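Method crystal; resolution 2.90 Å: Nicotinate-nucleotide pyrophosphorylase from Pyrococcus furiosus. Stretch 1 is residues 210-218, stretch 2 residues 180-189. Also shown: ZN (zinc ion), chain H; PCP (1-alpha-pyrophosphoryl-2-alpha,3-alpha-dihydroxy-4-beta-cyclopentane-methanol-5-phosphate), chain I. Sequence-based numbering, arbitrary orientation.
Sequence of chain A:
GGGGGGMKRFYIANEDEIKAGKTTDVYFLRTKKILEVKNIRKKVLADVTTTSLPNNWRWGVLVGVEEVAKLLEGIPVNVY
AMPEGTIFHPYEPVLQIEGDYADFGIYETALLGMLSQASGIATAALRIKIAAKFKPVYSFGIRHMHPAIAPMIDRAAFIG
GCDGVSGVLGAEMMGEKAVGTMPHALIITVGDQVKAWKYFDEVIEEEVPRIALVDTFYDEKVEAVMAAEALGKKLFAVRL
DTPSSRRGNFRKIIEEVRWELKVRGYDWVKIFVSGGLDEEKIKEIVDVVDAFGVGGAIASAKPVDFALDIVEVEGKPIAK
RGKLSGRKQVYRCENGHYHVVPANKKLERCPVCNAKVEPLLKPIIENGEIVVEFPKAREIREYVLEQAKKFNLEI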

ATOM      1  N   ARG A 210     -43.838  -1.223  16.948  1.00 67.64           N
ATOM      2  CA  ARG A 210     -44.131  -1.379  15.536  1.00 67.06           C
ATOM      3  C   ARG A 210     -43.169  -0.616  14.647  1.00 66.37           C
ATOM      4  O   ARG A 210     -43.249   0.598  14.507  1.00 65.05           O
ATOM      5  CB  ARG A 210     -45.582  -0.971  15.268  1.00 67.15           C
ATOM      6  CG  ARG A 210     -46.568  -1.944  15.886  1.00 67.74           C
ATOM      7  CD  ARG A 210     -47.937  -1.336  16.108  1.00 68.74           C
ATOM      8  NE  ARG A 210     -48.955  -2.360  16.355  1.00 70.34           N
ATOM      9  CZ  ARG A 210     -48.970  -3.202  17.390  1.00 69.92           C
ATOM     10  NH1 ARG A 210     -48.019  -3.166  18.312  1.00 69.57           N
ATOM     11  NH2 ARG A 210     -49.947  -4.092  17.496  1.00 69.57           N
ATOM     12  N   ILE A 211     -42.241  -1.363  14.061  1.00 66.61           N
ATOM     13  CA  ILE A 211     -41.243  -0.809  13.171  1.00 66.50           C
ATOM     14  C   ILE A 211     -41.632  -1.223  11.764  1.00 66.69           C
ATOM     15  O   ILE A 211     -41.809  -2.404  11.489  1.00 66.01           O
ATOM     16  CB  ILE A 211     -39.836  -1.358  13.491  1.00 66.69           C
ATOM     17  CG1 ILE A 211     -39.483  -1.094  14.962  1.00 65.74           C
ATOM     18  CG2 ILE A 211     -38.804  -0.698  12.573  1.00 67.03           C
ATOM     19  CD1 ILE A 211     -40.032  -2.112  15.937  1.00 64.36           C
ATOM     20  N   ALA A 212     -41.773  -0.245  10.880  1.00 67.58           N
ATOM     21  CA  ALA A 212     -42.165  -0.511   9.504  1.00 68.70           C
ATOM     22  C   ALA A 212     -40.990  -0.855   8.586  1.00 69.66           C
ATOM     23  O   ALA A 212     -39.967  -0.167   8.561  1.00 70.35           O
ATOM     24  CB  ALA A 212     -42.923   0.685   8.952  1.00 68.92           C
ATOM     25  N   LEU A 213     -41.148  -1.929   7.823  1.00 69.86           N
ATOM     26  CA  LEU A 213     -40.119  -2.349   6.898  1.00 69.90           C
ATOM     27  C   LEU A 213     -40.332  -1.523   5.630  1.00 71.17           C
ATOM     28  O   LEU A 213     -41.128  -1.878   4.755  1.00 70.72           O
ATOM     29  CB  LEU A 213     -40.255  -3.850   6.628  1.00 69.59           C
ATOM     30  CG  LEU A 213     -38.987  -4.607   6.221  1.00 69.34           C
ATOM     31  CD1 LEU A 213     -38.704  -4.429   4.743  1.00 69.15           C
ATOM     32  CD2 LEU A 213     -37.826  -4.107   7.059  1.00 68.70           C
ATOM     33  N   VAL A 214     -39.614  -0.405   5.559  1.00 72.91           N
ATOM     34  CA  VAL A 214     -39.690   0.535   4.446  1.00 74.52           C
ATOM     35  C   VAL A 214     -39.275   0.020   3.070  1.00 76.39           C
ATOM     36  O   VAL A 214     -40.112  -0.447   2.303  1.00 77.58           O
ATOM     37  CB  VAL A 214     -38.864   1.766   4.760  1.00 74.51           C
ATOM     38  CG1 VAL A 214     -38.901   2.725   3.585  1.00 75.71           C
ATOM     39  CG2 VAL A 214     -39.401   2.414   6.021  1.00 74.48           C
ATOM     40  N   ASP A 215     -37.988   0.132   2.757  1.00 77.95           N
ATOM     41  CA  ASP A 215     -37.437  -0.314   1.475  1.00 79.95           C
ATOM     42  C   ASP A 215     -37.969  -1.662   0.980  1.00 80.00           C
ATOM     43  O   ASP A 215     -37.636  -2.694   1.549  1.00 80.24           O
ATOM     44  CB  ASP A 215     -35.910  -0.411   1.587  1.00 82.21           C
ATOM     45  CG  ASP A 215     -35.264  -1.034   0.355  1.00 84.27           C
ATOM     46  OD1 ASP A 215     -35.651  -2.166  -0.022  1.00 85.27           O
ATOM     47  OD2 ASP A 215     -34.363  -0.392  -0.237  1.00 84.66           O
ATOM     48  N   THR A 216     -38.772  -1.657  -0.081  1.00 79.86           N
ATOM     49  CA  THR A 216     -39.301  -2.905  -0.640  1.00 80.88           C
ATOM     50  C   THR A 216     -39.439  -2.789  -2.161  1.00 81.80           C
ATOM     51  O   THR A 216     -38.876  -3.592  -2.915  1.00 82.48           O
ATOM     52  CB  THR A 216     -40.692  -3.286  -0.053  1.00 80.85           C
ATOM     53  OG1 THR A 216     -40.623  -3.344   1.379  1.00 80.28           O
ATOM     54  CG2 THR A 216     -41.131  -4.654  -0.584  1.00 79.49           C
ATOM     55  N   PHE A 217     -40.196  -1.789  -2.607  1.00 82.02           N
ATOM     56  CA  PHE A 217     -40.414  -1.550  -4.031  1.00 82.07           C
ATOM     57  C   PHE A 217     -40.021  -0.109  -4.341  1.00 81.65           C
ATOM     58  O   PHE A 217     -39.325   0.176  -5.317  1.00 81.15           O
ATOM     59  CB  PHE A 217     -41.891  -1.747  -4.398  1.00 82.81           C
ATOM     60  CG  PHE A 217     -42.436  -3.104  -4.056  1.00 83.23           C
ATOM     61  CD1 PHE A 217     -41.894  -4.252  -4.619  1.00 83.72           C
ATOM     62  CD2 PHE A 217     -43.511  -3.230  -3.183  1.00 83.99           C
ATOM     63  CE1 PHE A 217     -42.414  -5.510  -4.316  1.00 84.43           C
ATOM     64  CE2 PHE A 217     -44.039  -4.477  -2.871  1.00 84.72           C
ATOM     65  CZ  PHE A 217     -43.489  -5.622  -3.442  1.00 85.27           C
ATOM     66  N   TYR A 218     -40.489   0.793  -3.490  1.00 82.04           N
ATOM     67  CA  TYR A 218     -40.224   2.216  -3.621  1.00 82.90           C
ATOM     68  C   TYR A 218     -38.946   2.536  -2.845  1.00 82.74           C
ATOM     69  O   TYR A 218     -38.429   1.690  -2.115  1.00 83.70           O
ATOM     70  CB  TYR A 218     -41.390   3.012  -3.028  1.00 84.01           C
ATOM     71  CG  TYR A 218     -42.760   2.694  -3.604  1.00 85.68           C
ATOM     72  CD1 TYR A 218     -43.195   1.379  -3.761  1.00 85.94           C
ATOM     73  CD2 TYR A 218     -43.641   3.718  -3.950  1.00 86.60           C
ATOM     74  CE1 TYR A 218     -44.473   1.093  -4.247  1.00 86.75           C
ATOM     75  CE2 TYR A 218     -44.923   3.442  -4.434  1.00 87.02           C
ATOM     76  CZ  TYR A 218     -45.332   2.131  -4.580  1.00 87.01           C
ATOM     77  OH  TYR A 218     -46.599   1.864  -5.056  1.00 87.57           O
TER
HETATM   78 ZN    ZN H 393     -35.018  -4.040   2.301  1.00 76.97          ZN
HETATM   79  C1  PCP I 392     -31.372  -9.728   7.218  1.00111.93           C
HETATM   80  C2  PCP I 392     -31.385 -10.818   8.313  1.00111.61           C
HETATM   81  C3  PCP I 392     -31.406 -10.026   9.644  1.00110.94           C
HETATM   82  C4  PCP I 392     -30.562  -8.763   9.365  1.00109.76           C
HETATM   83  C5  PCP I 392     -30.857  -8.515   7.925  1.00110.52           C
HETATM   84  CP  PCP I 392     -29.036  -8.901   9.668  1.00108.33           C
HETATM   85  O1  PCP I 392     -32.786  -9.363   6.776  1.00112.65           O
HETATM   86  O2  PCP I 392     -32.542 -11.651   8.201  1.00112.56           O
HETATM   87  O3  PCP I 392     -32.727  -9.613  10.036  1.00110.29           O
HETATM   88  OP  PCP I 392     -28.328  -9.940   8.904  1.00106.10           O
HETATM   89  P   PCP I 392     -26.803  -9.764   8.344  1.00104.66           P
HETATM   90  O1P PCP I 392     -26.089 -11.023   8.645  1.00104.02           O
HETATM   91  O2P PCP I 392     -26.217  -8.589   9.065  1.00103.28           O
HETATM   92  O3P PCP I 392     -26.934  -9.548   6.874  1.00103.89           O
HETATM   93  PA  PCP I 392     -33.146  -8.302   5.646  1.00112.98           P
HETATM   94  O1A PCP I 392     -32.378  -8.711   4.401  1.00111.85           O
HETATM   95  O2A PCP I 392     -32.694  -6.956   6.175  1.00112.50           O
HETATM   96  O3A PCP I 392     -34.697  -8.445   5.515  1.00110.50           O
HETATM   97  PB  PCP I 392     -35.739  -9.589   5.592  1.00106.90           P
HETATM   98  O1B PCP I 392     -37.098  -9.137   5.177  1.00106.90           O
HETATM   99  O2B PCP I 392     -35.887 -10.097   6.942  1.00106.05           O
HETATM  100  O3B PCP I 392     -35.348 -10.735   4.721  1.00106.94           O
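Stretch 2, residues 180-189: GTMPHALIIT

Stretch 2 packs on stretch 1 through a mainly apolar contact centred on L213, with the zinc ligand H184 set against the same leucine. The buried surface is 540 Å², both sides summed.

Stretch 2 begins as a loop, G180 to P183, largely extended except at T181. P183 takes the N-cap position, and a helix runs from H184 through T189 and beyond. Within it, I188 N donates a hydrogen bond to H184 O at 3.0 Å, and T189 N to A185 O at 2.8 Å. Stretch 1 has strand character around A212 and continues as a loop. The two stretches advance in the same direction: I211 lies nearest T181 (5.9 Å between CA atoms), L213 nearest M182 (5.8 Å CA to CA), and T216 nearest H184 (7.0 Å CA to CA).

No backbone-to-backbone hydrogen bond joins the stretches. The one hydrogen bond across them is weak, from L213 N to M182 SD at 3.6 Å. At the start of the contact, I211 CB is 4.2 Å from T181 CG2.

L213 points toward stretch 2 and has the largest area covered by it. Its CB lies 3.8 Å from M182 CB and 3.6 Å from I187 CD1. Its CD1 sits over one face of the H184 ring, 3.4 Å from the centroid, in a CH-pi contact. At the ring's edge, H184 NE2 binds ZN at 2.5 Å. The backbone of H184 also meets the ligand, through a weak hydrogen bond from H184 N to PCP O1B at 2.8 Å.

Further along the helix, I187 points toward stretch 1, and its CD1 is 3.9 Å from T216 OG1. I188 CG1 is 4.1 Å from T216 CG2 and 3.9 Å from F217 CZ. A185, L186 and T189 make no contact with stretch 1.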

ATOM      1  N   GLY A 180     -38.446  -8.644  17.400  1.00 62.41           N
ATOM      2  CA  GLY A 180     -38.262  -8.672  15.963  1.00 63.07           C
ATOM      3  C   GLY A 180     -39.044  -7.557  15.312  1.00 63.77           C
ATOM      4  O   GLY A 180     -39.541  -6.680  16.011  1.00 64.15           O
ATOM      5  N   THR A 181     -39.151  -7.585  13.983  1.00 64.42           N
ATOM      6  CA  THR A 181     -39.890  -6.565  13.243  1.00 64.26           C
ATOM      7  C   THR A 181     -40.750  -7.169  12.130  1.00 63.52           C
ATOM      8  O   THR A 181     -41.582  -8.015  12.388  1.00 62.62           O
ATOM      9  CB  THR A 181     -38.938  -5.496  12.631  1.00 65.05           C
ATOM     10  OG1 THR A 181     -38.296  -6.020  11.463  1.00 67.48           O
ATOM     11  CG2 THR A 181     -37.873  -5.094  13.633  1.00 65.80           C
ATOM     12  N   MET A 182     -40.538  -6.729  10.895  1.00 64.44           N
ATOM     13  CA  MET A 182     -41.311  -7.198   9.751  1.00 65.54           C
ATOM     14  C   MET A 182     -40.452  -7.774   8.650  1.00 65.63           C
ATOM     15  O   MET A 182     -39.395  -7.233   8.336  1.00 65.97           O
ATOM     16  CB  MET A 182     -42.085  -6.053   9.108  1.00 66.69           C
ATOM     17  CG  MET A 182     -43.165  -5.414   9.929  1.00 68.34           C
ATOM     18  SD  MET A 182     -43.788  -4.031   8.950  1.00 72.16           S
ATOM     19  CE  MET A 182     -44.174  -4.879   7.390  1.00 71.14           C
ATOM     20  N   PRO A 183     -40.911  -8.873   8.036  1.00 65.22           N
ATOM     21  CA  PRO A 183     -40.188  -9.523   6.946  1.00 64.54           C
ATOM     22  C   PRO A 183     -40.594  -8.865   5.630  1.00 64.75           C
ATOM     23  O   PRO A 183     -41.577  -8.128   5.573  1.00 64.16           O
ATOM     24  CB  PRO A 183     -40.675 -10.969   7.017  1.00 63.47           C
ATOM     25  CG  PRO A 183     -41.142 -11.120   8.405  1.00 64.11           C
ATOM     26  CD  PRO A 183     -41.849  -9.824   8.646  1.00 65.10           C
ATOM     27  N   HIS A 184     -39.829  -9.134   4.581  1.00 64.99           N
ATOM     28  CA  HIS A 184     -40.123  -8.609   3.261  1.00 64.73           C
ATOM     29  C   HIS A 184     -41.226  -9.456   2.675  1.00 64.59           C
ATOM     30  O   HIS A 184     -42.003  -9.001   1.838  1.00 63.79           O
ATOM     31  CB  HIS A 184     -38.893  -8.712   2.368  1.00 65.79           C
ATOM     32  CG  HIS A 184     -38.060  -7.474   2.356  1.00 66.50           C
ATOM     33  ND1 HIS A 184     -38.392  -6.368   1.605  1.00 66.74           N
ATOM     34  CD2 HIS A 184     -36.939  -7.147   3.038  1.00 66.33           C
ATOM     35  CE1 HIS A 184     -37.511  -5.412   1.828  1.00 66.90           C
ATOM     36  NE2 HIS A 184     -36.620  -5.858   2.694  1.00 66.74           N
ATOM     37  N   ALA A 185     -41.271 -10.707   3.119  1.00 65.00           N
ATOM     38  CA  ALA A 185     -42.266 -11.652   2.644  1.00 65.47           C
ATOM     39  C   ALA A 185     -43.661 -11.142   2.981  1.00 65.95           C
ATOM     40  O   ALA A 185     -44.558 -11.162   2.134  1.00 65.51           O
ATOM     41  CB  ALA A 185     -42.031 -13.022   3.276  1.00 64.18           C
ATOM     42  N   LEU A 186     -43.838 -10.678   4.217  1.00 65.96           N
ATOM     43  CA  LEU A 186     -45.132 -10.172   4.647  1.00 65.72           C
ATOM     44  C   LEU A 186     -45.639  -9.115   3.688  1.00 65.54           C
ATOM     45  O   LEU A 186     -46.694  -9.254   3.095  1.00 67.38           O
ATOM     46  CB  LEU A 186     -45.044  -9.590   6.054  1.00 65.14           C
ATOM     47  CG  LEU A 186     -46.349  -8.977   6.555  1.00 64.63           C
ATOM     48  CD1 LEU A 186     -46.410  -9.062   8.066  1.00 65.73           C
ATOM     49  CD2 LEU A 186     -46.450  -7.547   6.083  1.00 64.92           C
ATOM     50  N   ILE A 187     -44.877  -8.054   3.521  1.00 65.30           N
ATOM     51  CA  ILE A 187     -45.289  -6.990   2.633  1.00 66.28           C
ATOM     52  C   ILE A 187     -45.518  -7.444   1.194  1.00 67.16           C
ATOM     53  O   ILE A 187     -46.440  -6.975   0.540  1.00 67.22           O
ATOM     54  CB  ILE A 187     -44.257  -5.858   2.662  1.00 66.62           C
ATOM     55  CG1 ILE A 187     -44.165  -5.322   4.094  1.00 66.65           C
ATOM     56  CG2 ILE A 187     -44.634  -4.757   1.665  1.00 65.14           C
ATOM     57  CD1 ILE A 187     -43.021  -4.376   4.331  1.00 67.78           C
ATOM     58  N   ILE A 188     -44.694  -8.362   0.700  1.00 68.60           N
ATOM     59  CA  ILE A 188     -44.840  -8.830  -0.678  1.00 69.26           C
ATOM     60  C   ILE A 188     -46.037  -9.748  -0.913  1.00 69.89           C
ATOM     61  O   ILE A 188     -46.698  -9.635  -1.943  1.00 70.19           O
ATOM     62  CB  ILE A 188     -43.556  -9.541  -1.186  1.00 69.05           C
ATOM     63  CG1 ILE A 188     -42.385  -8.557  -1.202  1.00 68.40           C
ATOM     64  CG2 ILE A 188     -43.780 -10.084  -2.596  1.00 68.11           C
ATOM     65  CD1 ILE A 188     -41.114  -9.128  -1.800  1.00 69.34           C
ATOM     66  N   THR A 189     -46.325 -10.655   0.019  1.00 70.72           N
ATOM     67  CA  THR A 189     -47.471 -11.548  -0.169  1.00 72.04           C
ATOM     68  C   THR A 189     -48.761 -10.737  -0.018  1.00 72.45           C
ATOM     69  O   THR A 189     -49.705 -10.909  -0.790  1.00 73.45           O
ATOM     70  CB  THR A 189     -47.492 -12.729   0.850  1.00 72.71           C
ATOM     71  OG1 THR A 189     -47.896 -12.250   2.139  1.00 73.43           O
ATOM     72  CG2 THR A 189     -46.114 -13.390   0.955  1.00 72.19           C
TER